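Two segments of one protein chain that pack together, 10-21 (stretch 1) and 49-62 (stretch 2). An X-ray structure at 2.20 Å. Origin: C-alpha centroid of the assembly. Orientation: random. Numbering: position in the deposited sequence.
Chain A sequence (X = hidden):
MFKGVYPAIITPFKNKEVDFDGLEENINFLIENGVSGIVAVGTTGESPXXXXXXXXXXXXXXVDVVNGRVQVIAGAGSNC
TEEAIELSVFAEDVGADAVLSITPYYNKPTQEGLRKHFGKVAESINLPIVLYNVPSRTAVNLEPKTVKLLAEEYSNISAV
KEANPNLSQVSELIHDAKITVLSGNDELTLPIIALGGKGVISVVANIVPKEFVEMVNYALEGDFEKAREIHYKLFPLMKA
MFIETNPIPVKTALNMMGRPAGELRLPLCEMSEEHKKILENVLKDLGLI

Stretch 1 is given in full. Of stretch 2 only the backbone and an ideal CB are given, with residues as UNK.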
# COMPACT_ATOMS: atom_id res chain seq x y z
N ILE A 10 -0.51 -15.13 26.20
CA ILE A 10 -1.92 -14.96 26.15
C ILE A 10 -2.47 -14.75 27.55
O ILE A 10 -1.83 -15.09 28.56
CB ILE A 10 -2.62 -16.16 25.50
CG1 ILE A 10 -2.42 -17.43 26.38
CG2 ILE A 10 -2.11 -16.31 24.06
CD1 ILE A 10 -3.61 -18.36 26.39
N THR A 11 -3.66 -14.17 27.60
CA THR A 11 -4.46 -14.15 28.83
C THR A 11 -5.52 -15.28 28.68
O THR A 11 -6.47 -15.14 27.94
CB THR A 11 -5.11 -12.74 29.06
OG1 THR A 11 -4.11 -11.71 29.07
CG2 THR A 11 -5.88 -12.68 30.39
N PRO A 12 -5.37 -16.38 29.41
CA PRO A 12 -6.39 -17.45 29.32
C PRO A 12 -7.63 -17.09 30.13
O PRO A 12 -7.50 -16.45 31.17
CB PRO A 12 -5.68 -18.68 29.91
CG PRO A 12 -4.49 -18.15 30.67
CD PRO A 12 -4.32 -16.69 30.39
N PHE A 13 -8.81 -17.45 29.63
CA PHE A 13 -10.08 -17.22 30.26
C PHE A 13 -10.77 -18.57 30.62
O PHE A 13 -10.66 -19.57 29.87
CB PHE A 13 -11.01 -16.37 29.35
CG PHE A 13 -10.43 -15.02 28.91
CD1 PHE A 13 -10.00 -14.06 29.86
CD2 PHE A 13 -10.35 -14.69 27.52
CE1 PHE A 13 -9.46 -12.81 29.44
CE2 PHE A 13 -9.82 -13.43 27.08
CZ PHE A 13 -9.35 -12.49 28.04
N LYS A 14 -11.44 -18.61 31.77
CA LYS A 14 -12.31 -19.72 32.17
C LYS A 14 -13.57 -19.11 32.73
O LYS A 14 -13.52 -18.27 33.63
CB LYS A 14 -11.67 -20.65 33.23
CG LYS A 14 -11.10 -21.99 32.69
CD LYS A 14 -10.54 -21.76 31.21
CE LYS A 14 -9.04 -22.18 30.94
NZ LYS A 14 -8.18 -21.14 30.24
N ASN A 15 -14.70 -19.51 32.16
CA ASN A 15 -16.00 -18.99 32.57
C ASN A 15 -16.11 -17.45 32.58
O ASN A 15 -16.60 -16.85 33.56
CB ASN A 15 -16.41 -19.59 33.90
CG ASN A 15 -16.61 -21.10 33.79
OD1 ASN A 15 -15.99 -21.87 34.52
ND2 ASN A 15 -17.48 -21.52 32.85
N LYS A 16 -15.67 -16.85 31.48
CA LYS A 16 -15.81 -15.42 31.25
C LYS A 16 -14.85 -14.63 32.17
O LYS A 16 -14.92 -13.40 32.26
CB LYS A 16 -17.31 -14.97 31.41
CG LYS A 16 -18.32 -15.23 30.20
CD LYS A 16 -18.22 -16.62 29.50
CE LYS A 16 -18.83 -17.79 30.37
NZ LYS A 16 -18.58 -19.22 29.86
N GLU A 17 -13.96 -15.34 32.86
CA GLU A 17 -13.00 -14.71 33.77
C GLU A 17 -11.55 -15.09 33.47
O GLU A 17 -11.28 -16.19 32.99
CB GLU A 17 -13.36 -15.01 35.25
CG GLU A 17 -14.75 -14.54 35.71
CD GLU A 17 -15.08 -13.02 35.46
OE1 GLU A 17 -14.18 -12.17 35.29
OE2 GLU A 17 -16.28 -12.66 35.45
N VAL A 18 -10.63 -14.18 33.77
CA VAL A 18 -9.21 -14.47 33.65
C VAL A 18 -8.96 -15.75 34.42
O VAL A 18 -9.47 -15.92 35.52
CB VAL A 18 -8.31 -13.35 34.21
CG1 VAL A 18 -6.88 -13.84 34.38
CG2 VAL A 18 -8.39 -12.08 33.31
N ASP A 19 -8.21 -16.68 33.79
CA ASP A 19 -7.90 -17.95 34.41
C ASP A 19 -6.50 -17.91 35.04
O ASP A 19 -5.47 -18.17 34.36
CB ASP A 19 -8.04 -19.04 33.35
CG ASP A 19 -7.58 -20.40 33.84
OD1 ASP A 19 -7.30 -20.57 35.05
OD2 ASP A 19 -7.48 -21.28 32.97
N PHE A 20 -6.47 -17.60 36.35
CA PHE A 20 -5.19 -17.29 37.04
C PHE A 20 -4.32 -18.52 37.23
O PHE A 20 -3.09 -18.46 37.07
CB PHE A 20 -5.43 -16.57 38.37
CG PHE A 20 -5.96 -15.17 38.20
CD1 PHE A 20 -5.13 -14.16 37.82
CD2 PHE A 20 -7.32 -14.91 38.38
CE1 PHE A 20 -5.62 -12.89 37.64
CE2 PHE A 20 -7.82 -13.64 38.21
CZ PHE A 20 -6.95 -12.62 37.85
N ASP A 21 -4.96 -19.64 37.52
CA ASP A 21 -4.25 -20.91 37.63
C ASP A 21 -3.66 -21.29 36.26
O ASP A 21 -2.50 -21.75 36.17
CB ASP A 21 -5.19 -22.00 38.19
CG ASP A 21 -5.75 -21.63 39.62
OD1 ASP A 21 -5.07 -20.92 40.40
OD2 ASP A 21 -6.90 -22.03 39.97
N UNK A 49 -9.42 -5.98 25.28
CA UNK A 49 -10.64 -6.50 25.83
C UNK A 49 -10.56 -6.81 27.30
O UNK A 49 -11.52 -7.31 27.87
CB UNK A 49 -11.05 -7.76 25.07
N UNK A 50 -9.45 -6.46 27.93
CA UNK A 50 -9.41 -6.57 29.39
C UNK A 50 -9.87 -5.25 30.05
O UNK A 50 -9.56 -4.14 29.57
CB UNK A 50 -8.00 -6.93 29.85
N UNK A 51 -10.57 -5.39 31.18
CA UNK A 51 -10.83 -4.23 32.01
C UNK A 51 -9.51 -3.73 32.61
O UNK A 51 -8.55 -4.50 32.78
CB UNK A 51 -11.84 -4.57 33.11
N UNK A 52 -9.48 -2.42 32.93
CA UNK A 52 -8.49 -1.80 33.83
C UNK A 52 -8.10 -2.76 34.98
O UNK A 52 -6.91 -3.07 35.21
CB UNK A 52 -9.05 -0.50 34.40
N UNK A 53 -9.10 -3.22 35.71
CA UNK A 53 -8.85 -4.06 36.86
C UNK A 53 -8.24 -5.43 36.47
O UNK A 53 -7.29 -5.88 37.13
CB UNK A 53 -10.16 -4.26 37.63
N UNK A 54 -8.74 -6.05 35.39
CA UNK A 54 -8.13 -7.28 34.89
C UNK A 54 -6.65 -7.08 34.45
O UNK A 54 -5.77 -7.86 34.80
CB UNK A 54 -8.95 -7.81 33.72
N UNK A 55 -6.40 -6.01 33.70
CA UNK A 55 -5.08 -5.62 33.30
C UNK A 55 -4.17 -5.57 34.54
O UNK A 55 -3.10 -6.19 34.58
CB UNK A 55 -5.12 -4.27 32.58
N UNK A 56 -4.62 -4.88 35.59
CA UNK A 56 -3.76 -4.70 36.75
C UNK A 56 -3.52 -6.05 37.39
O UNK A 56 -2.37 -6.37 37.68
CB UNK A 56 -4.37 -3.72 37.75
N UNK A 57 -4.58 -6.83 37.57
CA UNK A 57 -4.47 -8.08 38.28
C UNK A 57 -3.66 -9.03 37.45
O UNK A 57 -2.94 -9.83 38.01
CB UNK A 57 -5.85 -8.67 38.60
N UNK A 58 -3.80 -8.99 36.12
CA UNK A 58 -2.96 -9.91 35.30
C UNK A 58 -1.47 -9.59 35.47
O UNK A 58 -0.71 -10.50 35.69
CB UNK A 58 -3.34 -9.81 33.82
N UNK A 59 -1.06 -8.33 35.35
CA UNK A 59 0.36 -7.97 35.57
C UNK A 59 0.86 -8.42 36.96
O UNK A 59 1.94 -9.04 37.10
CB UNK A 59 0.54 -6.46 35.42
N UNK A 60 0.04 -8.13 37.98
CA UNK A 60 0.28 -8.53 39.37
C UNK A 60 0.50 -10.03 39.45
O UNK A 60 1.48 -10.49 40.05
CB UNK A 60 -0.89 -8.12 40.27
N UNK A 61 -0.38 -10.82 38.82
CA UNK A 61 -0.21 -12.28 38.89
C UNK A 61 1.12 -12.70 38.23
O UNK A 61 1.89 -13.54 38.77
CB UNK A 61 -1.39 -12.99 38.21
N UNK A 62 1.45 -12.05 37.11
CA UNK A 62 2.68 -12.40 36.40
C UNK A 62 3.97 -12.09 37.23
O UNK A 62 4.89 -12.93 37.32
CB UNK A 62 2.72 -11.64 35.07

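Position 49 precedes the helix, with nothing of stretch 1 within 5.5 Å of its ideal CB, so many residues would serve; it is Thr49, which stays at the margin. At position 50 the backbone is extended and CA-to-CB points toward stretch 1, yet the CB itself touches nothing. A gap bordered by Thr11, Phe13 and Val18 calls for a longer apolar chain, Leu, Met or Ile. Leu50 fills it: its CD2 lies 3.6 Å from Phe13 CE1, at the ring edge, and its CD1 lies 3.9 Å from Thr11 OG1.

Position 51, with phi/psi of -67/154 just before helical angles begin, is a classic N-cap, suited to Ser, Thr, Asp or Asn. It is Ser51, whose OG accepts from the backbone N of residue 54 at 3.1 Å. Positions 52 and 53 open the helix out of reach of stretch 1, where polar residues are the easy choice; they are His52 and Glu53.

Position 54 points sideways, its ideal CB 4.3 Å from Val18 CG2, with Glu17 beyond. An apolar chain could cover the valine, and Lys or Arg could answer the carboxylate. The deposited Glu54 answers it differently. Its OE2 is 3.9 Å from Glu17 OE1, a pairing of like charges, but a water donates to both, 2.5 Å from Glu17 OE1 and 3.0 Å from Glu54 OE2. The other carboxylate oxygen, Glu54 OE1, accepts from Ser51 N at 2.9 Å, completing a reciprocal capping arrangement.

Position 55 points away and 56 is out of reach, so stretch 1 sets little demand; they are His55 and Lys56. At position 57 the CB points toward stretch 1, 4.2 Å from Phe20 CZ, so a chain with aliphatic carbons near its base suits. Lys57 lays its CB 4.1 Å from Phe20 CZ, while its end leads away.

Position 58 looks sideways over Thr11, Val18 and Phe20; the nearest atom, Thr11 CG2, is 5.1 Å from the ideal CB: room for a compact branched residue. Val58 reaches with CG2, 4.0 Å from both Thr11 CG2 and Val18 CG1.

Positions 59 and 60 lie out of reach, so any helix-compatible residue would do; they hold Ile59 and Glu60. Position 61 points toward stretch 1, its ideal CB 3.9 Å from Phe20 CD1, with the Asp21 carboxylate farther on. A long aliphatic chain ending in a positive charge, Lys or Arg, would satisfy both. Lys61 sets CG 3.9 Å from Phe20 CD1 at the ring edge and CE 3.8 Å from Phe20 O; a water links Lys61 NZ to Asp21 OD1, at 2.6 Å from each. Position 62 is also out of reach and equally open; it is Val62.

Stretch 2 (49-62) TLSHEEHKKVIEKV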
# COMPACT_ATOMS: atom_id res chain seq x y z
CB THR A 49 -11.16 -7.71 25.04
OG1 THR A 49 -10.19 -8.75 25.05
CG2 THR A 49 -11.41 -7.28 23.61
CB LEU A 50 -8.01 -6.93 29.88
CG LEU A 50 -7.37 -8.21 29.37
CD1 LEU A 50 -5.89 -8.27 29.81
CD2 LEU A 50 -8.11 -9.45 29.82
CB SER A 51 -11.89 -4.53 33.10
OG SER A 51 -11.44 -5.51 34.05
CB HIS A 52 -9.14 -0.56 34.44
CG HIS A 52 -8.19 0.53 34.88
ND1 HIS A 52 -8.11 0.97 36.19
CD2 HIS A 52 -7.35 1.32 34.17
CE1 HIS A 52 -7.26 1.97 36.27
NE2 HIS A 52 -6.78 2.20 35.06
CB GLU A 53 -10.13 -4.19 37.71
CG GLU A 53 -10.07 -5.24 38.85
CD GLU A 53 -11.48 -5.59 39.40
OE1 GLU A 53 -12.48 -5.47 38.63
OE2 GLU A 53 -11.58 -5.99 40.59
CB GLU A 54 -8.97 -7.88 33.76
CG GLU A 54 -10.30 -8.44 34.21
CD GLU A 54 -11.17 -8.86 33.02
OE1 GLU A 54 -11.17 -8.12 32.00
OE2 GLU A 54 -11.84 -9.91 33.12
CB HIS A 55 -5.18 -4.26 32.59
CG HIS A 55 -3.99 -3.91 31.74
ND1 HIS A 55 -2.71 -3.82 32.25
CD2 HIS A 55 -3.91 -3.52 30.45
CE1 HIS A 55 -1.88 -3.42 31.30
NE2 HIS A 55 -2.58 -3.25 30.19
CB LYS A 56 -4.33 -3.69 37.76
CG LYS A 56 -4.62 -2.31 37.14
CD LYS A 56 -4.40 -1.12 38.07
CE LYS A 56 -5.65 -0.38 38.43
NZ LYS A 56 -5.40 1.11 38.70
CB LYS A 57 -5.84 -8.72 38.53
CG LYS A 57 -6.74 -8.10 39.59
CD LYS A 57 -6.16 -8.31 40.98
CE LYS A 57 -6.83 -9.47 41.76
NZ LYS A 57 -6.31 -9.47 43.21
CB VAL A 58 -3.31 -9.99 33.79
CG1 VAL A 58 -2.23 -10.82 33.06
CG2 VAL A 58 -4.68 -10.61 33.58
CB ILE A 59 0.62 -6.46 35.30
CG1 ILE A 59 0.51 -6.14 33.80
CG2 ILE A 59 2.05 -6.05 35.77
CD1 ILE A 59 0.35 -4.66 33.47
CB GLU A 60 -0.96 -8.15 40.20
CG GLU A 60 -0.65 -7.73 41.65
CD GLU A 60 -1.74 -8.12 42.66
OE1 GLU A 60 -2.63 -8.97 42.34
OE2 GLU A 60 -1.70 -7.59 43.79
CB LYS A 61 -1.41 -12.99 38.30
CG LYS A 61 -1.29 -14.54 38.30
CD LYS A 61 -1.73 -15.12 39.68
CE LYS A 61 -1.28 -16.59 39.86
NZ LYS A 61 -1.83 -17.19 41.11
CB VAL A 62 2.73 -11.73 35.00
CG1 VAL A 62 4.04 -12.06 34.29
CG2 VAL A 62 1.55 -12.25 34.16
O HOH W 1 -11.75 -11.63 35.55
O HOH W 2 -2.93 -19.52 40.87
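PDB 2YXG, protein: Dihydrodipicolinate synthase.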